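Long-range contacts in polyprenyl synthetase (Zymomonas mobilis subsp. mobilis, PDB 4KKM), which probably joins isoprenyl diphosphate building blocks into longer chains such as farnesyl diphosphate, as a metal-dependent prenyltransferase of the FPP/GGPP synthase family: residues A35-R40 with A89-G94; E44-P49 with A59-A64; L232-R237 with I295-V300; G240-I245 with Q288-Q293. All blocks are in the same frame, centred on the assembly; numbering follows the deposited sequence.

Contact 1: residues A35-R40 with A89-G94; sequences AQDIDR and AALRVG
D37 and L91 both set their CG opposite the carbonyl carbon, beside the backbone N (chi1 -75° and -79°), and with both side chains starting out toward the partner helix this brings the carboxylate of one against the isobutyl branch of the other. The touching is done by L91 CD1, which lies 3.6 Å from D37 OD2, while L91 CD2 rests against D37 CB at 3.9 Å. I38 works one step along: its CD1 reaches over the backbone of 89-94 to 3.7 Å from L91 O and 4.2 Å from G94 C. D37 OD1 is engaged within its own helix, taking a nearly straight salt-bridge bond from R40 NH2 at 3.3 Å that arrives from above the carboxylate plane; R40 NH1 turns to E88. With D37 cut back to alanine, R40 NH2 would probably lose this carboxylate partner, and L91 CD1 would be left with a gap beside it. The axes of segments 35-40 and 89-94 pass 9.9 Å apart at a crossing angle of -72°, where helix 24-45 meets helix 87-109 in this predominantly helical fold, with helix 71-80 closing in through P73 on I38 and V77 on L91.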
loop_
_atom_site.group_PDB
_atom_site.type_symbol
_atom_site.label_atom_id
_atom_site.label_comp_id
_atom_site.label_asym_id
_atom_site.label_seq_id
_atom_site.Cartn_x
_atom_site.Cartn_y
_atom_site.Cartn_z
ATOM N N ALA B 35 -4.766 -19.014 -13.922
ATOM C CA ALA B 35 -3.820 -18.162 -14.645
ATOM C C ALA B 35 -4.523 -17.298 -15.695
ATOM O O ALA B 35 -4.270 -16.095 -15.799
ATOM C CB ALA B 35 -2.722 -19.007 -15.289
ATOM N N GLN B 36 -5.418 -17.913 -16.460
ATOM C CA GLN B 36 -6.152 -17.188 -17.493
ATOM C C GLN B 36 -7.095 -16.154 -16.883
ATOM O O GLN B 36 -7.209 -15.035 -17.377
ATOM C CB GLN B 36 -6.940 -18.154 -18.379
ATOM C CG GLN B 36 -6.079 -18.968 -19.335
ATOM C CD GLN B 36 -6.907 -19.704 -20.374
ATOM O OE1 GLN B 36 -8.125 -19.534 -20.450
ATOM N NE2 GLN B 36 -6.248 -20.529 -21.181
ATOM N N ASP B 37 -7.765 -16.535 -15.802
ATOM C CA ASP B 37 -8.701 -15.640 -15.137
ATOM C C ASP B 37 -7.998 -14.431 -14.523
ATOM O O ASP B 37 -8.492 -13.309 -14.616
ATOM C CB ASP B 37 -9.489 -16.396 -14.070
ATOM C CG ASP B 37 -10.555 -17.297 -14.669
ATOM O OD1 ASP B 37 -11.132 -16.913 -15.711
ATOM O OD2 ASP B 37 -10.815 -18.380 -14.101
ATOM N N ILE B 38 -6.851 -14.669 -13.894
ATOM C CA ILE B 38 -6.099 -13.593 -13.253
ATOM C C ILE B 38 -5.570 -12.626 -14.305
ATOM O O ILE B 38 -5.591 -11.419 -14.094
ATOM C CB ILE B 38 -4.966 -14.138 -12.343
ATOM C CG1 ILE B 38 -5.575 -14.844 -11.128
ATOM C CG2 ILE B 38 -4.026 -13.009 -11.871
ATOM C CD1 ILE B 38 -6.436 -13.933 -10.256
ATOM N N ASP B 39 -5.134 -13.149 -15.455
ATOM C CA ASP B 39 -4.726 -12.282 -16.571
ATOM C C ASP B 39 -5.879 -11.413 -17.080
ATOM O O ASP B 39 -5.707 -10.210 -17.314
ATOM C CB ASP B 39 -4.133 -13.088 -17.733
ATOM C CG ASP B 39 -2.660 -13.411 -17.536
ATOM O OD1 ASP B 39 -2.035 -12.871 -16.599
ATOM O OD2 ASP B 39 -2.117 -14.201 -18.331
ATOM N N ARG B 40 -7.045 -12.025 -17.260
ATOM C CA ARG B 40 -8.242 -11.291 -17.657
ATOM C C ARG B 40 -8.579 -10.191 -16.655
ATOM O O ARG B 40 -8.874 -9.056 -17.033
ATOM C CB ARG B 40 -9.444 -12.231 -17.793
ATOM C CG ARG B 40 -10.784 -11.492 -17.768
ATOM C CD ARG B 40 -11.977 -12.418 -17.966
ATOM N NE ARG B 40 -12.083 -13.426 -16.911
ATOM C CZ ARG B 40 -12.686 -13.232 -15.742
ATOM N NH1 ARG B 40 -13.242 -12.061 -15.463
ATOM N NH2 ARG B 40 -12.731 -14.210 -14.851
ATOM N N ALA B 89 -15.824 -13.799 -7.173
ATOM C CA ALA B 89 -15.417 -13.043 -5.995
ATOM C C ALA B 89 -14.097 -13.583 -5.444
ATOM O O ALA B 89 -13.182 -12.814 -5.149
ATOM C CB ALA B 89 -16.494 -13.104 -4.934
ATOM N N ALA B 90 -14.011 -14.907 -5.307
ATOM C CA ALA B 90 -12.772 -15.558 -4.877
ATOM C C ALA B 90 -11.601 -15.165 -5.775
ATOM O O ALA B 90 -10.512 -14.846 -5.291
ATOM C CB ALA B 90 -12.946 -17.078 -4.855
ATOM N N LEU B 91 -11.833 -15.171 -7.084
ATOM C CA LEU B 91 -10.801 -14.762 -8.032
ATOM C C LEU B 91 -10.356 -13.309 -7.833
ATOM O O LEU B 91 -9.174 -12.995 -7.978
ATOM C CB LEU B 91 -11.273 -14.980 -9.473
ATOM C CG LEU B 91 -11.207 -16.419 -9.995
ATOM C CD1 LEU B 91 -12.018 -16.554 -11.283
ATOM C CD2 LEU B 91 -9.756 -16.832 -10.213
ATOM N N ARG B 92 -11.293 -12.424 -7.507
ATOM C CA ARG B 92 -10.948 -11.016 -7.282
ATOM C C ARG B 92 -10.095 -10.841 -6.025
ATOM O O ARG B 92 -9.192 -10.001 -5.984
ATOM C CB ARG B 92 -12.208 -10.147 -7.186
ATOM C CG ARG B 92 -13.023 -10.073 -8.476
ATOM C CD ARG B 92 -13.957 -8.866 -8.482
ATOM N NE ARG B 92 -13.188 -7.627 -8.414
ATOM C CZ ARG B 92 -12.602 -7.045 -9.457
ATOM N NH1 ARG B 92 -12.712 -7.572 -10.671
ATOM N NH2 ARG B 92 -11.906 -5.926 -9.283
ATOM N N VAL B 93 -10.392 -11.625 -4.997
ATOM C CA VAL B 93 -9.543 -11.642 -3.808
ATOM C C VAL B 93 -8.171 -12.185 -4.201
ATOM O O VAL B 93 -7.143 -11.697 -3.732
ATOM C CB VAL B 93 -10.170 -12.479 -2.665
ATOM C CG1 VAL B 93 -9.194 -12.631 -1.466
ATOM C CG2 VAL B 93 -11.513 -11.871 -2.233
ATOM N N GLY B 94 -8.162 -13.180 -5.080
ATOM C CA GLY B 94 -6.922 -13.681 -5.638
ATOM C C GLY B 94 -6.152 -12.566 -6.333
ATOM O O GLY B 94 -4.941 -12.435 -6.147
#

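Contact 2: residues E44-P49 with A59-A64; sequences EQLPVP and AMRYAA
R61 and L46 make the close-fitting half of this contact. The two side chains run past each other in opposite directions, L46 CB lying 3.6 Å from R61 CG and L46 CD1 3.8 Å from the same carbon. Past that point the arginine bends at chi3 (66°), and the bend carries NH1 back to the carbonyl of L46, where it donates a hydrogen bond of 2.8 Å to L46 O. The bond is far from straight, 145° at the hydrogen, and it comes from above the carbonyl plane; L46 is the first residue to leave helical geometry after helix 24-45, so the arginine grips the chain just where the helix has given out. A weak bond from the same NH1 to A43 O adds a second hold on that end. On the other flank L46 CD2 meets the bent tip of M60, whose CE lies 3.8 Å away, the two side chains crossing at about a right angle. The outer side is thinner: V48, partly exposed, lays CG2 across the arginine at 3.5 Å from R61 CD, and exposed P47 barely takes part. A leucine in place of R61 would probably leave L46 O without its donor and free the loop beyond the helix to shift. Contact 2 thus ties the exit of helix 24-45 back onto helix 54-64, with L144 of helix 131-150 packing on L46 from within the chain and K174 of the second subunit packing on both L46 and M60.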
loop_
_atom_site.group_PDB
_atom_site.type_symbol
_atom_site.label_atom_id
_atom_site.label_comp_id
_atom_site.label_asym_id
_atom_site.label_seq_id
_atom_site.Cartn_x
_atom_site.Cartn_y
_atom_site.Cartn_z
ATOM N N GLU B 44 -8.503 -6.020 -17.190
ATOM C CA GLU B 44 -9.714 -5.229 -17.024
ATOM C C GLU B 44 -9.554 -4.145 -15.961
ATOM O O GLU B 44 -10.158 -3.074 -16.052
ATOM C CB GLU B 44 -10.884 -6.143 -16.658
ATOM C CG GLU B 44 -12.214 -5.434 -16.480
ATOM C CD GLU B 44 -13.370 -6.406 -16.314
ATOM O OE1 GLU B 44 -13.164 -7.484 -15.712
ATOM O OE2 GLU B 44 -14.481 -6.096 -16.798
ATOM N N GLN B 45 -8.740 -4.439 -14.952
ATOM C CA GLN B 45 -8.510 -3.527 -13.843
ATOM C C GLN B 45 -7.545 -2.404 -14.220
ATOM O O GLN B 45 -7.466 -1.383 -13.532
ATOM C CB GLN B 45 -7.947 -4.302 -12.646
ATOM C CG GLN B 45 -8.047 -3.578 -11.321
ATOM C CD GLN B 45 -9.476 -3.430 -10.854
ATOM O OE1 GLN B 45 -10.271 -4.364 -10.950
ATOM N NE2 GLN B 45 -9.819 -2.248 -10.357
ATOM N N LEU B 46 -6.810 -2.592 -15.313
ATOM C CA LEU B 46 -5.736 -1.659 -15.659
ATOM C C LEU B 46 -5.845 -1.074 -17.065
ATOM O O LEU B 46 -4.944 -1.267 -17.886
ATOM C CB LEU B 46 -4.373 -2.339 -15.492
ATOM C CG LEU B 46 -4.043 -2.853 -14.082
ATOM C CD1 LEU B 46 -2.798 -3.723 -14.092
ATOM C CD2 LEU B 46 -3.859 -1.703 -13.114
ATOM N N PRO B 47 -6.936 -0.342 -17.347
ATOM C CA PRO B 47 -7.010 0.301 -18.662
ATOM C C PRO B 47 -5.884 1.316 -18.823
ATOM O O PRO B 47 -5.552 2.013 -17.864
ATOM C CB PRO B 47 -8.372 1.004 -18.638
ATOM C CG PRO B 47 -8.661 1.225 -17.194
ATOM C CD PRO B 47 -8.059 0.046 -16.474
ATOM N N VAL B 48 -5.298 1.378 -20.016
ATOM C CA VAL B 48 -4.160 2.256 -20.278
ATOM C C VAL B 48 -4.617 3.654 -20.665
ATOM O O VAL B 48 -5.248 3.832 -21.701
ATOM C CB VAL B 48 -3.289 1.710 -21.426
ATOM C CG1 VAL B 48 -2.134 2.671 -21.725
ATOM C CG2 VAL B 48 -2.778 0.312 -21.092
ATOM N N PRO B 49 -4.291 4.657 -19.841
ATOM C CA PRO B 49 -4.702 6.022 -20.184
ATOM C C PRO B 49 -3.823 6.625 -21.274
ATOM O O PRO B 49 -2.698 6.177 -21.491
ATOM C CB PRO B 49 -4.516 6.782 -18.873
ATOM C CG PRO B 49 -3.429 6.043 -18.163
ATOM C CD PRO B 49 -3.583 4.588 -18.550
ATOM N N ALA B 59 3.567 -0.226 -17.122
ATOM C CA ALA B 59 4.499 -0.911 -16.227
ATOM C C ALA B 59 3.761 -1.850 -15.276
ATOM O O ALA B 59 4.204 -2.979 -15.022
ATOM C CB ALA B 59 5.345 0.107 -15.435
ATOM N N MET B 60 2.635 -1.384 -14.752
ATOM C CA MET B 60 1.812 -2.212 -13.873
ATOM C C MET B 60 1.321 -3.447 -14.623
ATOM O O MET B 60 1.356 -4.563 -14.100
ATOM C CB MET B 60 0.626 -1.413 -13.320
ATOM C CG MET B 60 1.018 -0.277 -12.368
ATOM S SD MET B 60 -0.355 0.831 -11.980
ATOM C CE MET B 60 -1.288 -0.167 -10.795
ATOM N N ARG B 61 0.870 -3.242 -15.857
ATOM C CA ARG B 61 0.368 -4.346 -16.666
ATOM C C ARG B 61 1.483 -5.325 -17.013
ATOM O O ARG B 61 1.297 -6.541 -16.967
ATOM C CB ARG B 61 -0.290 -3.814 -17.945
ATOM C CG ARG B 61 -1.619 -3.107 -17.703
ATOM C CD ARG B 61 -2.113 -2.372 -18.948
ATOM N NE ARG B 61 -2.454 -3.293 -20.029
ATOM C CZ ARG B 61 -3.654 -3.843 -20.203
ATOM N NH1 ARG B 61 -4.648 -3.566 -19.369
ATOM N NH2 ARG B 61 -3.860 -4.681 -21.214
ATOM N N TYR B 62 2.641 -4.783 -17.379
ATOM C CA TYR B 62 3.789 -5.615 -17.709
ATOM C C TYR B 62 4.155 -6.542 -16.552
ATOM O O TYR B 62 4.468 -7.718 -16.757
ATOM C CB TYR B 62 4.988 -4.742 -18.078
ATOM C CG TYR B 62 6.241 -5.535 -18.352
ATOM C CD1 TYR B 62 6.455 -6.124 -19.595
ATOM C CD2 TYR B 62 7.213 -5.693 -17.375
ATOM C CE1 TYR B 62 7.600 -6.848 -19.850
ATOM C CE2 TYR B 62 8.355 -6.417 -17.620
ATOM C CZ TYR B 62 8.546 -6.989 -18.859
ATOM O OH TYR B 62 9.688 -7.710 -19.104
ATOM N N ALA B 63 4.116 -6.012 -15.336
ATOM C CA ALA B 63 4.477 -6.788 -14.152
ATOM C C ALA B 63 3.392 -7.783 -13.776
ATOM O O ALA B 63 3.687 -8.928 -13.439
ATOM C CB ALA B 63 4.739 -5.856 -12.974
ATOM N N ALA B 64 2.139 -7.335 -13.824
ATOM C CA ALA B 64 1.013 -8.121 -13.312
ATOM C C ALA B 64 0.452 -9.153 -14.290
ATOM O O ALA B 64 -0.057 -10.194 -13.870
ATOM C CB ALA B 64 -0.100 -7.198 -12.838
#

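Contact 3: residues L232-R237 with I295-V300; sequences LKAYAR and IAHLSV
A234 and H297 meet in a CH-pi contact: the alanine methyl sits almost squarely over the imidazole, A234 CB being 3.5 Å from the centroid of the H297 ring and only 8° off its normal. The ring comes in from 295-300 with CG opposite the carbonyl carbon of H297 (chi1 -62°), and its CD2 also rests 3.5 Å from Y235 N. Apolar packing centres on L298, which divides its two methyls. L298 CD1 lies 3.7 Å from CD2 of the Y235 ring, meeting it at a slant, and L298 CD2 touches L232 CD2 at 4.0 Å, those two leucines crossing at about a right angle. Among polar groups, R237 brings NH2 to 3.5 Å from H297 NE2, but at an angle too poor for a hydrogen bond, with guanidinium and imidazole planes 72° apart. H297 NE2 is instead hydrogen-bonded to D238 OD2, just after 232-237, and the tyrosine hydroxyl is bonded to the L308 carbonyl at the start of helix 306-314. R231 adds a bond to H297 O from the same long helix. Within 295-300 a type I beta turn runs from A296 to S299. The result is plain helix-to-turn packing in a predominantly helical isoprenoid synthase fold, fastening residues 295-300 to the flank of helix 226-253, away from the known calcium site.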
loop_
_atom_site.group_PDB
_atom_site.type_symbol
_atom_site.label_atom_id
_atom_site.label_comp_id
_atom_site.label_asym_id
_atom_site.label_seq_id
_atom_site.Cartn_x
_atom_site.Cartn_y
_atom_site.Cartn_z
ATOM N N LEU B 232 -6.909 -23.756 8.743
ATOM C CA LEU B 232 -6.470 -23.220 7.457
ATOM C C LEU B 232 -5.178 -22.409 7.588
ATOM O O LEU B 232 -4.270 -22.545 6.772
ATOM C CB LEU B 232 -7.583 -22.386 6.812
ATOM C CG LEU B 232 -8.831 -23.213 6.478
ATOM C CD1 LEU B 232 -9.931 -22.358 5.863
ATOM C CD2 LEU B 232 -8.460 -24.361 5.560
ATOM N N LYS B 233 -5.082 -21.572 8.613
ATOM C CA LYS B 233 -3.845 -20.816 8.811
ATOM C C LYS B 233 -2.673 -21.741 9.150
ATOM O O LYS B 233 -1.529 -21.476 8.777
ATOM C CB LYS B 233 -4.020 -19.718 9.866
ATOM C CG LYS B 233 -4.955 -18.594 9.423
ATOM C CD LYS B 233 -4.869 -17.382 10.343
ATOM C CE LYS B 233 -3.679 -16.495 9.983
ATOM N NZ LYS B 233 -3.663 -15.241 10.789
ATOM N N ALA B 234 -2.966 -22.837 9.841
ATOM C CA ALA B 234 -1.945 -23.830 10.158
ATOM C C ALA B 234 -1.439 -24.527 8.891
ATOM O O ALA B 234 -0.253 -24.835 8.771
ATOM C CB ALA B 234 -2.492 -24.859 11.157
ATOM N N TYR B 235 -2.348 -24.790 7.954
ATOM C CA TYR B 235 -1.960 -25.347 6.661
ATOM C C TYR B 235 -1.006 -24.394 5.952
ATOM O O TYR B 235 0.016 -24.818 5.409
ATOM C CB TYR B 235 -3.195 -25.610 5.793
ATOM C CG TYR B 235 -2.917 -25.845 4.314
ATOM C CD1 TYR B 235 -2.736 -24.773 3.438
ATOM C CD2 TYR B 235 -2.874 -27.135 3.786
ATOM C CE1 TYR B 235 -2.497 -24.973 2.088
ATOM C CE2 TYR B 235 -2.631 -27.347 2.426
ATOM C CZ TYR B 235 -2.446 -26.255 1.583
ATOM O OH TYR B 235 -2.211 -26.436 0.234
ATOM N N ALA B 236 -1.356 -23.110 5.942
ATOM C CA ALA B 236 -0.526 -22.104 5.288
ATOM C C ALA B 236 0.842 -22.033 5.933
ATOM O O ALA B 236 1.858 -21.883 5.254
ATOM C CB ALA B 236 -1.187 -20.734 5.345
ATOM N N ARG B 237 0.856 -22.111 7.257
ATOM C CA ARG B 237 2.102 -22.035 8.005
ATOM C C ARG B 237 3.024 -23.184 7.595
ATOM O O ARG B 237 4.221 -22.990 7.340
ATOM C CB ARG B 237 1.802 -22.099 9.502
ATOM C CG ARG B 237 3.035 -22.237 10.388
ATOM C CD ARG B 237 2.644 -22.736 11.778
ATOM N NE ARG B 237 2.250 -24.144 11.741
ATOM C CZ ARG B 237 1.424 -24.717 12.610
ATOM N NH1 ARG B 237 0.896 -24.002 13.597
ATOM N NH2 ARG B 237 1.125 -26.008 12.491
ATOM N N ILE B 295 -1.363 -31.236 5.347
ATOM C CA ILE B 295 -2.530 -31.964 4.877
ATOM C C ILE B 295 -3.407 -32.430 6.043
ATOM O O ILE B 295 -4.635 -32.379 5.959
ATOM C CB ILE B 295 -2.116 -33.133 3.953
ATOM C CG1 ILE B 295 -1.654 -32.577 2.602
ATOM C CG2 ILE B 295 -3.262 -34.128 3.770
ATOM C CD1 ILE B 295 -0.985 -33.602 1.708
ATOM N N ALA B 296 -2.771 -32.840 7.140
ATOM C CA ALA B 296 -3.500 -33.312 8.316
ATOM C C ALA B 296 -4.450 -32.256 8.893
ATOM O O ALA B 296 -5.484 -32.598 9.462
ATOM C CB ALA B 296 -2.534 -33.827 9.393
ATOM N N HIS B 297 -4.107 -30.977 8.729
ATOM C CA HIS B 297 -4.981 -29.895 9.182
ATOM C C HIS B 297 -6.325 -29.932 8.453
ATOM O O HIS B 297 -7.328 -29.432 8.961
ATOM C CB HIS B 297 -4.321 -28.517 9.006
ATOM C CG HIS B 297 -3.063 -28.338 9.800
ATOM N ND1 HIS B 297 -3.004 -28.539 11.162
ATOM C CD2 HIS B 297 -1.813 -27.971 9.422
ATOM C CE1 HIS B 297 -1.772 -28.313 11.588
ATOM N NE2 HIS B 297 -1.031 -27.965 10.551
ATOM N N LEU B 298 -6.338 -30.549 7.272
ATOM C CA LEU B 298 -7.517 -30.571 6.410
ATOM C C LEU B 298 -8.339 -31.845 6.588
ATOM O O LEU B 298 -9.272 -32.094 5.829
ATOM C CB LEU B 298 -7.100 -30.450 4.941
ATOM C CG LEU B 298 -6.216 -29.259 4.566
ATOM C CD1 LEU B 298 -5.813 -29.346 3.103
ATOM C CD2 LEU B 298 -6.934 -27.950 4.847
ATOM N N SER B 299 -7.985 -32.653 7.581
ATOM C CA SER B 299 -8.646 -33.945 7.781
ATOM C C SER B 299 -10.154 -33.831 8.020
ATOM O O SER B 299 -10.893 -34.794 7.815
ATOM C CB SER B 299 -7.991 -34.717 8.926
ATOM O OG SER B 299 -8.063 -33.978 10.131
ATOM N N VAL B 300 -10.610 -32.657 8.443
ATOM C CA VAL B 300 -12.030 -32.456 8.714
ATOM C C VAL B 300 -12.838 -32.135 7.458
ATOM O O VAL B 300 -14.063 -32.069 7.510
ATOM C CB VAL B 300 -12.268 -31.360 9.777
ATOM C CG1 VAL B 300 -11.654 -31.776 11.116
ATOM C CG2 VAL B 300 -11.720 -30.017 9.299
#

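Contact 4: residues G240-I245 with Q288-Q293; sequences GLAFQI and QALVDQ
L290 meets three residues of the opposite helix, and its CD1 makes the closest approaches. That methyl lies 3.5 Å from L241 CG and 3.7 Å from L241 CD2 on one hand, and 3.8 Å from I245 CD1 on the other, so it is held between residues one helical turn apart. Nearer the backbone, L290 CB faces A242 CB at 3.9 Å, and V291 CG2 adds a looser touch on the same alanine at 4.4 Å. L241 turns its CG opposite the backbone N (chi1 177°), which brings its branch slantwise against L290 CD1. The small side chain of A242 is consistent with the close approach of the backbones: the CA atoms of A242 and L290 are 5.8 Å apart, and the axes of 240-245 and 288-293 approach to 8.7 Å in a nearly antiparallel pairing, 156° between their directions. Farther out, F274 of helix 274-278 packs on L241 and I245, Q203 of helix 196-206 also rests on L241, and D238, two residues before G240, touches L290. No hydrogen bond or salt bridge crosses between the two segments here, so these helices are mated by shape and by burial of apolar side chains.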
loop_
_atom_site.group_PDB
_atom_site.type_symbol
_atom_site.label_atom_id
_atom_site.label_comp_id
_atom_site.label_asym_id
_atom_site.label_seq_id
_atom_site.Cartn_x
_atom_site.Cartn_y
_atom_site.Cartn_z
ATOM N N GLY B 240 4.108 -23.019 3.839
ATOM C CA GLY B 240 5.024 -21.899 3.686
ATOM C C GLY B 240 6.436 -22.256 4.121
ATOM O O GLY B 240 7.414 -21.913 3.457
ATOM N N LEU B 241 6.556 -22.948 5.246
ATOM C CA LEU B 241 7.875 -23.376 5.701
ATOM C C LEU B 241 8.443 -24.422 4.742
ATOM O O LEU B 241 9.615 -24.364 4.372
ATOM C CB LEU B 241 7.823 -23.907 7.137
ATOM C CG LEU B 241 9.139 -24.455 7.702
ATOM C CD1 LEU B 241 10.259 -23.452 7.486
ATOM C CD2 LEU B 241 9.000 -24.785 9.183
ATOM N N ALA B 242 7.606 -25.370 4.327
ATOM C CA ALA B 242 8.041 -26.404 3.390
ATOM C C ALA B 242 8.512 -25.797 2.070
ATOM O O ALA B 242 9.512 -26.233 1.503
ATOM C CB ALA B 242 6.927 -27.402 3.140
ATOM N N PHE B 243 7.774 -24.799 1.593
ATOM C CA PHE B 243 8.097 -24.077 0.359
ATOM C C PHE B 243 9.481 -23.421 0.452
ATOM O O PHE B 243 10.274 -23.482 -0.489
ATOM C CB PHE B 243 6.995 -23.035 0.087
ATOM C CG PHE B 243 7.117 -22.309 -1.234
ATOM C CD1 PHE B 243 6.785 -22.933 -2.426
ATOM C CD2 PHE B 243 7.521 -20.983 -1.276
ATOM C CE1 PHE B 243 6.882 -22.255 -3.641
ATOM C CE2 PHE B 243 7.625 -20.294 -2.485
ATOM C CZ PHE B 243 7.303 -20.932 -3.669
ATOM N N GLN B 244 9.784 -22.804 1.590
ATOM C CA GLN B 244 11.087 -22.162 1.757
ATOM C C GLN B 244 12.219 -23.182 1.857
ATOM O O GLN B 244 13.297 -22.986 1.290
ATOM C CB GLN B 244 11.112 -21.250 2.980
ATOM C CG GLN B 244 12.414 -20.458 3.092
ATOM C CD GLN B 244 12.686 -19.628 1.845
ATOM O OE1 GLN B 244 11.810 -18.907 1.366
ATOM N NE2 GLN B 244 13.897 -19.740 1.305
ATOM N N ILE B 245 11.975 -24.266 2.584
ATOM C CA ILE B 245 12.968 -25.328 2.694
ATOM C C ILE B 245 13.264 -25.914 1.315
ATOM O O ILE B 245 14.428 -26.064 0.939
ATOM C CB ILE B 245 12.527 -26.438 3.670
ATOM C CG1 ILE B 245 12.408 -25.868 5.084
ATOM C CG2 ILE B 245 13.531 -27.578 3.650
ATOM C CD1 ILE B 245 11.994 -26.872 6.136
ATOM N N GLN B 288 9.293 -32.783 3.920
ATOM C CA GLN B 288 8.328 -33.851 3.697
ATOM C C GLN B 288 7.316 -33.950 4.835
ATOM O O GLN B 288 6.108 -34.062 4.596
ATOM C CB GLN B 288 9.049 -35.184 3.527
ATOM C CG GLN B 288 8.194 -36.252 2.890
ATOM C CD GLN B 288 7.593 -35.796 1.576
ATOM O OE1 GLN B 288 8.309 -35.384 0.656
ATOM N NE2 GLN B 288 6.267 -35.853 1.481
ATOM N N ALA B 289 7.818 -33.912 6.069
ATOM C CA ALA B 289 6.959 -33.984 7.251
ATOM C C ALA B 289 5.975 -32.819 7.286
ATOM O O ALA B 289 4.815 -32.985 7.662
ATOM C CB ALA B 289 7.795 -34.012 8.523
ATOM N N LEU B 290 6.446 -31.645 6.875
ATOM C CA LEU B 290 5.621 -30.440 6.861
ATOM C C LEU B 290 4.459 -30.547 5.882
ATOM O O LEU B 290 3.368 -30.023 6.132
ATOM C CB LEU B 290 6.483 -29.221 6.534
ATOM C CG LEU B 290 7.331 -28.732 7.707
ATOM C CD1 LEU B 290 8.488 -27.896 7.207
ATOM C CD2 LEU B 290 6.462 -27.944 8.677
ATOM N N VAL B 291 4.691 -31.233 4.769
ATOM C CA VAL B 291 3.633 -31.472 3.798
ATOM C C VAL B 291 2.557 -32.365 4.411
ATOM O O VAL B 291 1.365 -32.074 4.312
ATOM C CB VAL B 291 4.182 -32.117 2.505
ATOM C CG1 VAL B 291 3.041 -32.650 1.651
ATOM C CG2 VAL B 291 5.028 -31.111 1.726
ATOM N N ASP B 292 2.984 -33.448 5.053
ATOM C CA ASP B 292 2.053 -34.325 5.756
ATOM C C ASP B 292 1.284 -33.558 6.831
ATOM O O ASP B 292 0.069 -33.701 6.960
ATOM C CB ASP B 292 2.797 -35.508 6.383
ATOM C CG ASP B 292 3.346 -36.470 5.345
ATOM O OD1 ASP B 292 2.796 -36.514 4.224
ATOM O OD2 ASP B 292 4.322 -37.185 5.652
ATOM N N GLN B 293 2.003 -32.746 7.599
ATOM C CA GLN B 293 1.392 -31.931 8.641
ATOM C C GLN B 293 0.373 -30.946 8.070
ATOM O O GLN B 293 -0.712 -30.779 8.626
ATOM C CB GLN B 293 2.467 -31.195 9.448
ATOM C CG GLN B 293 3.262 -32.115 10.368
ATOM C CD GLN B 293 4.538 -31.478 10.879
ATOM O OE1 GLN B 293 4.636 -30.260 10.989
ATOM N NE2 GLN B 293 5.528 -32.307 11.184
#

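The four contacts form two pairs. Contacts 1 and 2 share helix 24-45 and have centres 14 Å apart; contact 2 is nested within the loop closed by contact 1, and they touch through a probable hydrogen bond of 2.8 Å from R92 NH2 to Q45 OE1. Contacts 3 and 4 lie 12 Å apart between centres and pair the same helices, 226-253 and 280-296, contact 4 nested inside contact 3. The pairs stand well apart: contacts 2 and 4 are 34 Å apart between centres, on opposite sides of the chain's centre. None lies at the calcium site of D108 and D114, although helix 87-109, used by contact 1, also carries D108.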